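Local coordinates for TRAP dicarboxylate transporter-DctP subunit (Desulfovibrio desulfuricans subsp. desulfuricans, PDB 4NHB), which binds sn-glycerol-3-phosphate and probably serves as the periplasmic solute-binding component of a TRAP (tripartite ATP-independent periplasmic) transport system, at residues A[305-308]-A[309-312]; A[117-120]-A[121-125]. All blocks are in the same frame, centred on the assembly; numbering follows the deposited sequence.

Contact 1 of 2, residues A[305-308]-A[309-312]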
ATOM      1  N   ALA A 305     -15.093  10.566  10.441  1.00 22.25           N
ATOM      2  CA  ALA A 305     -14.473  10.992   9.204  1.00 24.42           C
ATOM      3  C   ALA A 305     -14.328   9.803   8.261  1.00 20.05           C
ATOM      4  O   ALA A 305     -14.680   9.886   7.091  1.00 23.47           O
ATOM      5  CB  ALA A 305     -13.115  11.631   9.492  1.00 20.28           C
ATOM      6  N   GLY A 306     -13.813   8.701   8.798  1.00 22.49           N
ATOM      7  CA  GLY A 306     -13.634   7.473   8.046  1.00 24.37           C
ATOM      8  C   GLY A 306     -14.909   6.912   7.464  1.00 23.78           C
ATOM      9  O   GLY A 306     -14.932   6.537   6.294  1.00 22.09           O
ATOM     10  N   LYS A 307     -15.950   6.819   8.286  1.00 22.70           N
ATOM     11  CA  LYS A 307     -17.266   6.387   7.816  1.00 27.97           C
ATOM     12  C   LYS A 307     -17.840   7.334   6.734  1.00 17.87           C
ATOM     13  O   LYS A 307     -18.292   6.866   5.693  1.00 18.01           O
ATOM     14  CB  LYS A 307     -18.250   6.251   8.979  1.00 22.03           C
ATOM     15  CG  LYS A 307     -17.952   5.147  10.021  1.00 37.97           C
ATOM     16  CD  LYS A 307     -17.263   3.933   9.412  1.00 31.33           C
ATOM     17  CE  LYS A 307     -17.598   2.609  10.124  1.00 35.33           C
ATOM     18  NZ  LYS A 307     -17.623   2.697  11.600  1.00 35.39           N
ATOM     19  N   ARG A 308     -17.771   8.652   6.948  1.00 26.45           N
ATOM     20  CA  ARG A 308     -18.238   9.603   5.922  1.00 26.64           C
ATOM     21  C   ARG A 308     -17.518   9.399   4.594  1.00 24.95           C
ATOM     22  O   ARG A 308     -18.105   9.503   3.509  1.00 20.33           O
ATOM     23  CB  ARG A 308     -18.027  11.063   6.359  1.00 29.63           C
ATOM     24  CG  ARG A 308     -18.959  11.578   7.435  1.00 23.33           C
ATOM     25  CD  ARG A 308     -18.868  13.095   7.590  1.00 20.79           C
ATOM     26  NE  ARG A 308     -17.590  13.549   8.135  1.00 18.42           N
ATOM     27  CZ  ARG A 308     -17.279  13.604   9.429  1.00 29.82           C
ATOM     28  NH1 ARG A 308     -18.154  13.232  10.349  1.00 26.50           N
ATOM     29  NH2 ARG A 308     -16.080  14.038   9.808  1.00 26.90           N
ATOM     30  N   SER A 309     -16.219   9.127   4.680  1.00 26.72           N
ATOM     31  CA  SER A 309     -15.409   9.033   3.476  1.00 27.64           C
ATOM     32  C   SER A 309     -15.856   7.883   2.568  1.00 20.30           C
ATOM     33  O   SER A 309     -15.506   7.862   1.401  1.00 16.86           O
ATOM     34  CB  SER A 309     -13.902   8.913   3.815  1.00 28.47           C
ATOM     35  OG  SER A 309     -13.591   7.787   4.631  1.00 26.56           O
ATOM     36  N   TRP A 310     -16.637   6.939   3.089  1.00 19.01           N
ATOM     37  CA  TRP A 310     -17.144   5.869   2.234  1.00 17.83           C
ATOM     38  C   TRP A 310     -18.084   6.373   1.130  1.00 24.02           C
ATOM     39  O   TRP A 310     -18.309   5.663   0.148  1.00 22.25           O
ATOM     40  CB  TRP A 310     -17.835   4.776   3.054  1.00 24.34           C
ATOM     41  CG  TRP A 310     -16.917   4.059   4.014  1.00 15.76           C
ATOM     42  CD1 TRP A 310     -15.611   4.377   4.299  1.00 14.69           C
ATOM     43  CD2 TRP A 310     -17.243   2.933   4.832  1.00 13.43           C
ATOM     44  NE1 TRP A 310     -15.105   3.496   5.231  1.00 17.86           N
ATOM     45  CE2 TRP A 310     -16.088   2.597   5.563  1.00 19.24           C
ATOM     46  CE3 TRP A 310     -18.392   2.160   4.996  1.00 20.43           C
ATOM     47  CZ2 TRP A 310     -16.064   1.532   6.464  1.00 24.58           C
ATOM     48  CZ3 TRP A 310     -18.365   1.111   5.880  1.00 23.50           C
ATOM     49  CH2 TRP A 310     -17.209   0.804   6.608  1.00 21.25           C
ATOM     50  N   LYS A 311     -18.635   7.582   1.260  1.00 26.45           N
ATOM     51  CA  LYS A 311     -19.457   8.110   0.170  1.00 29.98           C
ATOM     52  C   LYS A 311     -18.628   8.100  -1.104  1.00 29.34           C
ATOM     53  O   LYS A 311     -19.128   7.809  -2.191  1.00 27.89           O
ATOM     54  CB  LYS A 311     -19.961   9.533   0.454  1.00 35.53           C
ATOM     55  CG  LYS A 311     -20.658  10.200  -0.743  1.00 41.34           C
ATOM     56  CD  LYS A 311     -20.954  11.696  -0.484  1.00 49.29           C
ATOM     57  CE  LYS A 311     -21.251  12.510  -1.776  1.00 42.88           C
ATOM     58  NZ  LYS A 311     -22.426  11.996  -2.563  1.00 41.39           N
ATOM     59  N   LEU A 312     -17.337   8.405  -0.974  1.00 21.94           N
ATOM     60  CA  LEU A 312     -16.477   8.362  -2.139  1.00 20.10           C
ATOM     61  C   LEU A 312     -16.668   7.035  -2.882  1.00 14.74           C
ATOM     62  O   LEU A 312     -16.722   7.015  -4.109  1.00 17.37           O
ATOM     63  CB  LEU A 312     -14.992   8.545  -1.758  1.00 24.40           C
ATOM     64  CG  LEU A 312     -13.997   8.131  -2.846  1.00 28.42           C
ATOM     65  CD1 LEU A 312     -14.213   9.028  -4.052  1.00 22.75           C
ATOM     66  CD2 LEU A 312     -12.524   8.190  -2.353  1.00 26.10           C
TER
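Where helix 296-308 ends and the chain turns toward the short helix that follows, a type I beta turn from Arg308 to Lys311 carries Ser309 and Trp310 back against Gly306 and Lys307. The backbone bonds change span as the helix finishes. Ser309 N still reaches four residues back, to Ala305 O at 3.0 Å, whereas Trp310 N goes three residues back to Lys307 O at 3.1 Å. Lys311 N does likewise and closes the turn on Arg308 O at 3.0 Å. Serine suits its buried place because a small side chain with a hydroxyl can fold back on the preceding turn. With OG between the backbone N and the carbonyl carbon (chi1 58°), it donates a very short hydrogen bond of 2.5 Å from Ser309 OG to Gly306 O, a length that is itself doubtful. Gly306 O also lies oblique to the indole, with Trp310 CD1 at 3.0 Å, while the indole NE1 spends its hydrogen on Pro109 O. Lys307 and Trp310 run side by side in the same direction. A bend at chi2 (-32°) brings Lys307 CD over one face of the indole, toward the rim. Lys307 CD is 4.2 Å from the centroid of the Trp310 six-membered ring, a CH-pi contact. One methylene further, Lys307 CE meets Trp310 CH2 at 4.0 Å. On another side of the turn, Arg308 NE forms a salt bridge with Glu184 and Lys311 NZ one with Asp315. The chemistry implies a division of labour: backbone bonds set the turn, the serine hydroxyl turns back onto the Gly306 carbonyl, and lysine methylenes pack on the tryptophan while the indole N-H ties the junction to Pro109 O.

Contact 2 of 2, residues A[117-120]-A[121-125]; sequences HARR and AMEGK
Arg119, in the last turn of helix 115-122, and Glu123, just past its end, form an i to i+4 salt bridge. Arg119 CB points away from 121-125, but with CG anti to the backbone N (chi1 -174°) and the chain extended to NE, the side chain reaches the glutamate. Arg119 CG passes Glu123 OE2 at 3.6 Å, and Arg119 CD passes the same oxygen at 3.8 Å. Arg119 NE then makes the bond itself, 2.8 Å to Glu123 OE2 and nearly straight at 174°. The oxygen sits at the guanidinium edge, almost in its plane, yet the donor comes from above the carboxylate plane, the two groups being turned 72° apart. At the tip, NH1 makes a salt bridge to Asp267. The guanidinium thus bridges to both carboxylates, which would be expected to ease the closeness of Glu123 OE2 to Asp267 OD1. Arginine fits here because its long chain also packs on Trp270 of helix 252-286.

Beneath this pair, Ala121 N, Met122 N and Glu123 N bond to the carbonyls of His117, Ala118 and Arg119. Small Ala118 and Ala121 let the helix lie against Phe112, while flexible Met122 passes its CG 3.1 Å from Ala118 O before packing on Trp270 and Leu106. Gly124 takes the N-cap of the next helix. Arg120 leaves on a different side of the helix, its NH2 bonding to Tyr330 O, with His117 CA 3.6 Å above the plane of the Arg120 guanidinium, offset toward its rim.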
ATOM      1  N   HIS A 117      -7.900  -9.947  10.089  1.00 10.54           N
ATOM      2  CA  HIS A 117      -9.156  -9.669   9.420  1.00  7.85           C
ATOM      3  C   HIS A 117      -8.842  -9.304   7.964  1.00  7.67           C
ATOM      4  O   HIS A 117      -9.421  -9.872   7.035  1.00 11.06           O
ATOM      5  CB  HIS A 117      -9.925  -8.528  10.144  1.00 11.62           C
ATOM      6  CG  HIS A 117     -11.242  -8.178   9.519  1.00 11.34           C
ATOM      7  ND1 HIS A 117     -12.043  -7.159   9.972  1.00 13.48           N
ATOM      8  CD2 HIS A 117     -11.897  -8.726   8.464  1.00 18.27           C
ATOM      9  CE1 HIS A 117     -13.132  -7.088   9.228  1.00 15.50           C
ATOM     10  NE2 HIS A 117     -13.065  -8.029   8.304  1.00 16.17           N
ATOM     11  N   ALA A 118      -7.941  -8.345   7.766  1.00  8.35           N
ATOM     12  CA  ALA A 118      -7.648  -7.865   6.430  1.00  8.22           C
ATOM     13  C   ALA A 118      -7.110  -9.001   5.584  1.00 13.87           C
ATOM     14  O   ALA A 118      -7.401  -9.086   4.409  1.00  9.78           O
ATOM     15  CB  ALA A 118      -6.656  -6.709   6.469  1.00 10.67           C
ATOM     16  N   ARG A 119      -6.297  -9.877   6.162  1.00 14.63           N
ATOM     17  CA  ARG A 119      -5.743 -10.982   5.363  1.00 11.17           C
ATOM     18  C   ARG A 119      -6.810 -11.987   4.918  1.00 14.55           C
ATOM     19  O   ARG A 119      -6.748 -12.468   3.795  1.00 15.90           O
ATOM     20  CB  ARG A 119      -4.618 -11.719   6.125  1.00 14.84           C
ATOM     21  CG  ARG A 119      -3.925 -12.785   5.272  1.00 15.60           C
ATOM     22  CD  ARG A 119      -2.983 -13.651   6.072  1.00 16.45           C
ATOM     23  NE  ARG A 119      -2.115 -14.405   5.172  1.00 11.06           N
ATOM     24  CZ  ARG A 119      -0.981 -15.014   5.533  1.00 14.10           C
ATOM     25  NH1 ARG A 119      -0.279 -15.656   4.624  1.00 18.31           N
ATOM     26  NH2 ARG A 119      -0.563 -15.008   6.779  1.00 14.67           N
ATOM     27  N   ARG A 120      -7.740 -12.355   5.808  1.00 11.13           N
ATOM     28  CA  ARG A 120      -8.876 -13.160   5.403  1.00 11.89           C
ATOM     29  C   ARG A 120      -9.599 -12.527   4.218  1.00 16.24           C
ATOM     30  O   ARG A 120      -9.892 -13.198   3.240  1.00 16.48           O
ATOM     31  CB  ARG A 120      -9.851 -13.385   6.554  1.00  9.96           C
ATOM     32  CG  ARG A 120      -9.280 -14.232   7.670  1.00 12.27           C
ATOM     33  CD  ARG A 120     -10.341 -14.669   8.680  1.00 17.62           C
ATOM     34  NE  ARG A 120     -10.969 -13.585   9.451  1.00 13.44           N
ATOM     35  CZ  ARG A 120     -10.464 -13.034  10.554  1.00 10.77           C
ATOM     36  NH1 ARG A 120      -9.292 -13.426  11.038  1.00 20.64           N
ATOM     37  NH2 ARG A 120     -11.129 -12.085  11.177  1.00 16.22           N
ATOM     38  N   ALA A 121      -9.884 -11.234   4.286  1.00  9.61           N
ATOM     39  CA  ALA A 121     -10.607 -10.571   3.196  1.00 13.15           C
ATOM     40  C   ALA A 121      -9.774 -10.528   1.927  1.00 13.17           C
ATOM     41  O   ALA A 121     -10.271 -10.738   0.816  1.00 16.36           O
ATOM     42  CB  ALA A 121     -11.014  -9.139   3.594  1.00 15.12           C
ATOM     43  N   MET A 122      -8.498 -10.233   2.073  1.00 10.35           N
ATOM     44  CA  MET A 122      -7.676 -10.020   0.904  1.00 14.35           C
ATOM     45  C   MET A 122      -7.316 -11.337   0.195  1.00 20.45           C
ATOM     46  O   MET A 122      -6.970 -11.334  -0.983  1.00 19.34           O
ATOM     47  CB  MET A 122      -6.409  -9.269   1.275  1.00 11.05           C
ATOM     48  CG  MET A 122      -6.657  -7.831   1.678  1.00 17.92           C
ATOM     49  SD  MET A 122      -7.249  -6.866   0.290  1.00 20.84           S
ATOM     50  CE  MET A 122      -8.476  -5.845   1.082  1.00 30.06           C
ATOM     51  N   GLU A 123      -7.410 -12.457   0.901  1.00 24.55           N
ATOM     52  CA  GLU A 123      -7.158 -13.758   0.288  1.00 19.52           C
ATOM     53  C   GLU A 123      -8.478 -14.438  -0.050  1.00 18.56           C
ATOM     54  O   GLU A 123      -8.515 -15.626  -0.436  1.00 19.01           O
ATOM     55  CB  GLU A 123      -6.340 -14.650   1.245  1.00 23.90           C
ATOM     56  CG  GLU A 123      -4.906 -14.171   1.425  1.00 24.62           C
ATOM     57  CD  GLU A 123      -4.085 -15.031   2.392  1.00 20.98           C
ATOM     58  OE1 GLU A 123      -4.650 -15.950   3.065  1.00 22.38           O
ATOM     59  OE2 GLU A 123      -2.869 -14.774   2.470  1.00 17.70           O
ATOM     60  N   GLY A 124      -9.566 -13.694   0.136  1.00 20.93           N
ATOM     61  CA  GLY A 124     -10.899 -14.233   0.017  1.00 21.22           C
ATOM     62  C   GLY A 124     -11.700 -13.433  -0.987  1.00 19.08           C
ATOM     63  O   GLY A 124     -11.162 -12.891  -1.976  1.00 22.13           O
ATOM     64  N   LYS A 125     -12.987 -13.330  -0.713  1.00 19.03           N
ATOM     65  CA  LYS A 125     -13.945 -12.829  -1.679  1.00 17.17           C
ATOM     66  C   LYS A 125     -13.799 -11.308  -1.873  1.00 16.90           C
ATOM     67  O   LYS A 125     -14.148 -10.779  -2.919  1.00 13.50           O
ATOM     68  CB  LYS A 125     -15.368 -13.163  -1.210  1.00 28.00           C
ATOM     69  CG  LYS A 125     -16.466 -12.919  -2.251  1.00 37.46           C
ATOM     70  CD  LYS A 125     -16.438 -13.956  -3.396  1.00 45.30           C
ATOM     71  CE  LYS A 125     -17.571 -13.730  -4.421  1.00 43.33           C
ATOM     72  NZ  LYS A 125     -18.849 -13.352  -3.761  1.00 39.05           N
TER

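Contacts 1 and 2 both lie where a helix runs out, and neither touches the other: their centres are 21 Å apart and their nearest atoms about 9 Å. The loop leading into helix 115-122 relates them, since Met122 of contact 2 packs on Leu106 and Trp310 of contact 1 on Thr108, the neighbours of the ligand-binding Glu107. Between side chains, Met122 is about 7 Å from Glu107 and Trp310 about 10 Å. No residue of either contact is among those lining the pocket; the side chain of Met122 is about 11 Å from the bound sn-glycerol-3-phosphate. Both contacts touch neighbours of Glu107 in the chain, one residue removed from the pocket.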